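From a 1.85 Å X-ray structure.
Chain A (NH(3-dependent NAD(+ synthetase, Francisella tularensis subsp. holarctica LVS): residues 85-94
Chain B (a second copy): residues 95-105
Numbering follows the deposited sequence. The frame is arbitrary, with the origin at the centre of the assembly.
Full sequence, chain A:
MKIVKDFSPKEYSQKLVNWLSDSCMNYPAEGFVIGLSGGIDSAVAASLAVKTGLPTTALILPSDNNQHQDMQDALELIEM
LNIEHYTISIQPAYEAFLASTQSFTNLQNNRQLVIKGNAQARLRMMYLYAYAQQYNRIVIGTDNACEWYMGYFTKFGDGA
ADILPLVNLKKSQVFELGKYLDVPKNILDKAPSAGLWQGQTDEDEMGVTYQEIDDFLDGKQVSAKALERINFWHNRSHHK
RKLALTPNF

Chain A, residues 85-94: HYTISIQPAY
Chain B 95-105: EAFLASTQSFT

The two stretches, from two copies of the same synthetase, meet in a small, largely apolar contact that buries 424 Å² and is formed by apolar and aromatic packing, with no hydrogen bond crossing between them.

Chain A enters as an extended strand, 85-87 (phi/psi of Y86(A) -139/139), continues extended through I88(A) at -131/121, remains extended at S89(A), -68/132, and turns at I90(A), -92/2, into a helix that starts at Q91(A). S89(A), chi1 t, caps this helix: its OG accepts from Q91(A) N at 3.1 Å, and Y94(A) N to I90(A) O, 2.8 Å, closes the first turn. Chain B is already helical at E95(B), phi/psi -60/-44, with A99(B) N bonded to E95(B) O at 2.9 Å and S100(B) N to A96(B) O at 3.1 Å, then passes through S100(B) at -70/-10, T101(B) at -94/7, Q102(B) at -61/-36, S103(B) at -60/-24 and F104(B) at -116/1 to T105(B).

The chains run in opposite directions: the CA atoms of Y86(A) and S103(B) lie 7.2 Å apart, those of I88(A) and S100(B) 6.8 Å, and those of A93(A) and A96(B) 4.9 Å. The last approach is the closest of the three, and two alanines meet there. A96(B) CB sits 3.9 Å from A93(A) CA and 4.0 Å from P92(A) O, while A93(A) CB reaches F97(B) CB at 4.4 Å and F97(B) N at 4.0 Å.

In the middle, the CA-to-CB bond of I88(A) points toward chain B; its rotamer is m, t. Its CG2 packs 3.3 Å from S100(B) O and 3.9 Å from S100(B) CB, and its CD1 lies 3.7 Å from F104(B) CE1. S100(B) has chi1 p, and its OG donates to F97(B) O at 2.6 Å, which satisfies it without a partner on chain A.

At the other end, Y86(A) (chi1 m, chi2 87°) lays its ring against F104(B) (chi1 p, chi2 -115°). F104(B) CB stands over one face of the tyrosine ring, 3.7 Å from its centroid and 12° off the normal, a CH-pi contact. The edge of the phenylalanine ring is directed at that tyrosine's face, with centroids 5.8 Å apart and planes at 64°. S103(B), chi1 p, adds close polar-to-aromatic contacts: Y86(A) CE2 is 3.3 Å from S103(B) O, and Y86(A) CD2 is 3.3 Å from S103(B) OG. F104(B) N bonds to T101(B) O at 3.1 Å within the turns that carry S103(B) and F104(B).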

# COMPACT_ATOMS: atom_id res chain seq x y z
N HIS A 85 -12.02 16.37 -12.83
CA HIS A 85 -12.51 15.28 -12.00
C HIS A 85 -13.07 14.15 -12.83
O HIS A 85 -13.45 14.35 -13.99
CB HIS A 85 -13.63 15.82 -11.09
CG HIS A 85 -14.79 16.34 -11.86
ND1 HIS A 85 -14.76 17.55 -12.53
CD2 HIS A 85 -15.99 15.79 -12.16
CE1 HIS A 85 -15.90 17.74 -13.16
NE2 HIS A 85 -16.67 16.69 -12.95
N TYR A 86 -13.15 12.97 -12.25
CA TYR A 86 -13.81 11.82 -12.87
C TYR A 86 -14.61 11.08 -11.83
O TYR A 86 -14.18 10.94 -10.67
CB TYR A 86 -12.76 10.88 -13.50
CG TYR A 86 -11.89 11.64 -14.48
CD1 TYR A 86 -10.74 12.31 -14.03
CD2 TYR A 86 -12.24 11.73 -15.83
CE1 TYR A 86 -9.96 13.04 -14.89
CE2 TYR A 86 -11.45 12.46 -16.71
CZ TYR A 86 -10.31 13.10 -16.23
OH TYR A 86 -9.54 13.85 -17.08
N THR A 87 -15.79 10.64 -12.22
CA THR A 87 -16.62 9.78 -11.41
C THR A 87 -16.63 8.39 -12.01
O THR A 87 -17.13 8.18 -13.14
CB THR A 87 -18.06 10.31 -11.28
OG1 THR A 87 -18.05 11.66 -10.78
CG2 THR A 87 -18.88 9.39 -10.33
N ILE A 88 -16.08 7.44 -11.28
CA ILE A 88 -15.93 6.07 -11.79
C ILE A 88 -16.45 5.06 -10.78
O ILE A 88 -15.95 5.00 -9.64
CB ILE A 88 -14.46 5.75 -12.15
CG1 ILE A 88 -13.95 6.70 -13.24
CG2 ILE A 88 -14.30 4.28 -12.58
CD1 ILE A 88 -12.45 6.76 -13.34
N SER A 89 -17.44 4.26 -11.17
CA SER A 89 -17.90 3.19 -10.29
C SER A 89 -16.81 2.14 -10.15
O SER A 89 -16.26 1.67 -11.16
CB SER A 89 -19.16 2.51 -10.80
OG SER A 89 -19.56 1.48 -9.90
N ILE A 90 -16.52 1.75 -8.91
CA ILE A 90 -15.54 0.70 -8.66
C ILE A 90 -16.23 -0.64 -8.60
O ILE A 90 -15.58 -1.67 -8.38
CB ILE A 90 -14.68 0.98 -7.36
CG1 ILE A 90 -15.55 0.82 -6.08
CG2 ILE A 90 -14.06 2.36 -7.45
CD1 ILE A 90 -14.74 0.74 -4.79
N GLN A 91 -17.54 -0.64 -8.82
CA GLN A 91 -18.30 -1.88 -8.64
C GLN A 91 -17.88 -3.03 -9.58
O GLN A 91 -17.73 -4.17 -9.13
CB GLN A 91 -19.84 -1.63 -8.64
CG GLN A 91 -20.69 -2.80 -8.05
CD GLN A 91 -20.44 -3.00 -6.57
OE1 GLN A 91 -20.14 -2.05 -5.85
NE2 GLN A 91 -20.54 -4.25 -6.10
N PRO A 92 -17.72 -2.76 -10.90
CA PRO A 92 -17.25 -3.85 -11.81
C PRO A 92 -15.93 -4.49 -11.39
O PRO A 92 -15.81 -5.72 -11.35
CB PRO A 92 -17.07 -3.13 -13.16
CG PRO A 92 -18.02 -1.99 -13.09
CD PRO A 92 -18.04 -1.53 -11.64
N ALA A 93 -14.95 -3.65 -11.09
CA ALA A 93 -13.65 -4.14 -10.64
C ALA A 93 -13.79 -4.87 -9.29
O ALA A 93 -13.19 -5.97 -9.10
CB ALA A 93 -12.69 -2.99 -10.54
N TYR A 94 -14.58 -4.31 -8.39
CA TYR A 94 -14.75 -4.93 -7.06
C TYR A 94 -15.41 -6.33 -7.20
O TYR A 94 -14.97 -7.31 -6.59
CB TYR A 94 -15.51 -4.01 -6.06
CG TYR A 94 -15.82 -4.77 -4.80
CD1 TYR A 94 -17.11 -5.26 -4.56
CD2 TYR A 94 -14.80 -5.12 -3.92
CE1 TYR A 94 -17.37 -6.04 -3.43
CE2 TYR A 94 -15.05 -5.89 -2.80
CZ TYR A 94 -16.33 -6.35 -2.56
OH TYR A 94 -16.55 -7.12 -1.43
N GLU B 95 -8.52 -6.59 -16.00
CA GLU B 95 -9.21 -6.09 -17.19
C GLU B 95 -10.37 -5.14 -16.83
O GLU B 95 -10.52 -4.09 -17.46
CB GLU B 95 -9.68 -7.22 -18.11
CG GLU B 95 -8.52 -7.82 -18.90
CD GLU B 95 -8.93 -8.98 -19.77
OE1 GLU B 95 -10.14 -9.15 -20.02
OE2 GLU B 95 -8.02 -9.73 -20.19
N ALA B 96 -11.15 -5.51 -15.82
CA ALA B 96 -12.25 -4.61 -15.33
C ALA B 96 -11.72 -3.28 -14.80
O ALA B 96 -12.26 -2.20 -15.10
CB ALA B 96 -13.06 -5.33 -14.28
N PHE B 97 -10.66 -3.33 -13.98
CA PHE B 97 -10.01 -2.12 -13.50
C PHE B 97 -9.55 -1.23 -14.68
O PHE B 97 -9.90 -0.05 -14.78
CB PHE B 97 -8.79 -2.46 -12.61
CG PHE B 97 -8.02 -1.26 -12.18
CD1 PHE B 97 -8.53 -0.41 -11.18
CD2 PHE B 97 -6.80 -0.95 -12.78
CE1 PHE B 97 -7.81 0.77 -10.80
CE2 PHE B 97 -6.09 0.19 -12.41
CZ PHE B 97 -6.60 1.06 -11.40
N LEU B 98 -8.78 -1.82 -15.58
CA LEU B 98 -8.26 -1.08 -16.73
C LEU B 98 -9.39 -0.42 -17.52
O LEU B 98 -9.31 0.75 -17.84
CB LEU B 98 -7.45 -2.00 -17.67
CG LEU B 98 -7.00 -1.36 -19.00
CD1 LEU B 98 -5.98 -0.26 -18.75
CD2 LEU B 98 -6.42 -2.43 -19.94
N ALA B 99 -10.45 -1.17 -17.83
CA ALA B 99 -11.55 -0.65 -18.63
C ALA B 99 -12.14 0.57 -17.94
O ALA B 99 -12.43 1.58 -18.58
CB ALA B 99 -12.64 -1.73 -18.82
N SER B 100 -12.28 0.48 -16.61
CA SER B 100 -12.94 1.53 -15.83
C SER B 100 -12.10 2.81 -15.78
O SER B 100 -12.62 3.86 -15.36
CB SER B 100 -13.29 1.04 -14.41
OG SER B 100 -12.11 0.80 -13.64
N THR B 101 -10.85 2.74 -16.24
CA THR B 101 -9.97 3.93 -16.22
C THR B 101 -9.98 4.73 -17.52
O THR B 101 -9.25 5.70 -17.65
CB THR B 101 -8.50 3.63 -15.91
OG1 THR B 101 -7.97 2.85 -16.97
CG2 THR B 101 -8.35 2.85 -14.54
N GLN B 102 -10.86 4.35 -18.43
CA GLN B 102 -10.85 4.90 -19.80
C GLN B 102 -11.07 6.42 -19.87
O GLN B 102 -10.44 7.10 -20.66
CB GLN B 102 -11.86 4.15 -20.65
CG GLN B 102 -13.30 4.31 -20.23
CD GLN B 102 -13.89 5.63 -20.63
OE1 GLN B 102 -13.55 6.20 -21.67
NE2 GLN B 102 -14.79 6.14 -19.80
N SER B 103 -11.91 6.96 -18.99
CA SER B 103 -12.20 8.40 -19.02
C SER B 103 -10.98 9.27 -18.81
O SER B 103 -10.96 10.43 -19.24
CB SER B 103 -13.27 8.77 -17.99
OG SER B 103 -12.82 8.54 -16.65
N PHE B 104 -9.95 8.72 -18.15
CA PHE B 104 -8.74 9.52 -17.88
C PHE B 104 -7.44 9.04 -18.55
O PHE B 104 -6.39 9.65 -18.35
CB PHE B 104 -8.55 9.87 -16.37
CG PHE B 104 -8.23 8.70 -15.46
CD1 PHE B 104 -9.13 8.30 -14.46
CD2 PHE B 104 -6.98 8.04 -15.54
CE1 PHE B 104 -8.82 7.22 -13.57
CE2 PHE B 104 -6.67 6.97 -14.68
CZ PHE B 104 -7.58 6.56 -13.70
N THR B 105 -7.52 7.96 -19.32
CA THR B 105 -6.38 7.47 -20.11
C THR B 105 -6.40 8.15 -21.47
O THR B 105 -6.13 9.35 -21.57
CB THR B 105 -6.39 5.93 -20.29
OG1 THR B 105 -6.49 5.29 -19.01
CG2 THR B 105 -5.09 5.47 -20.97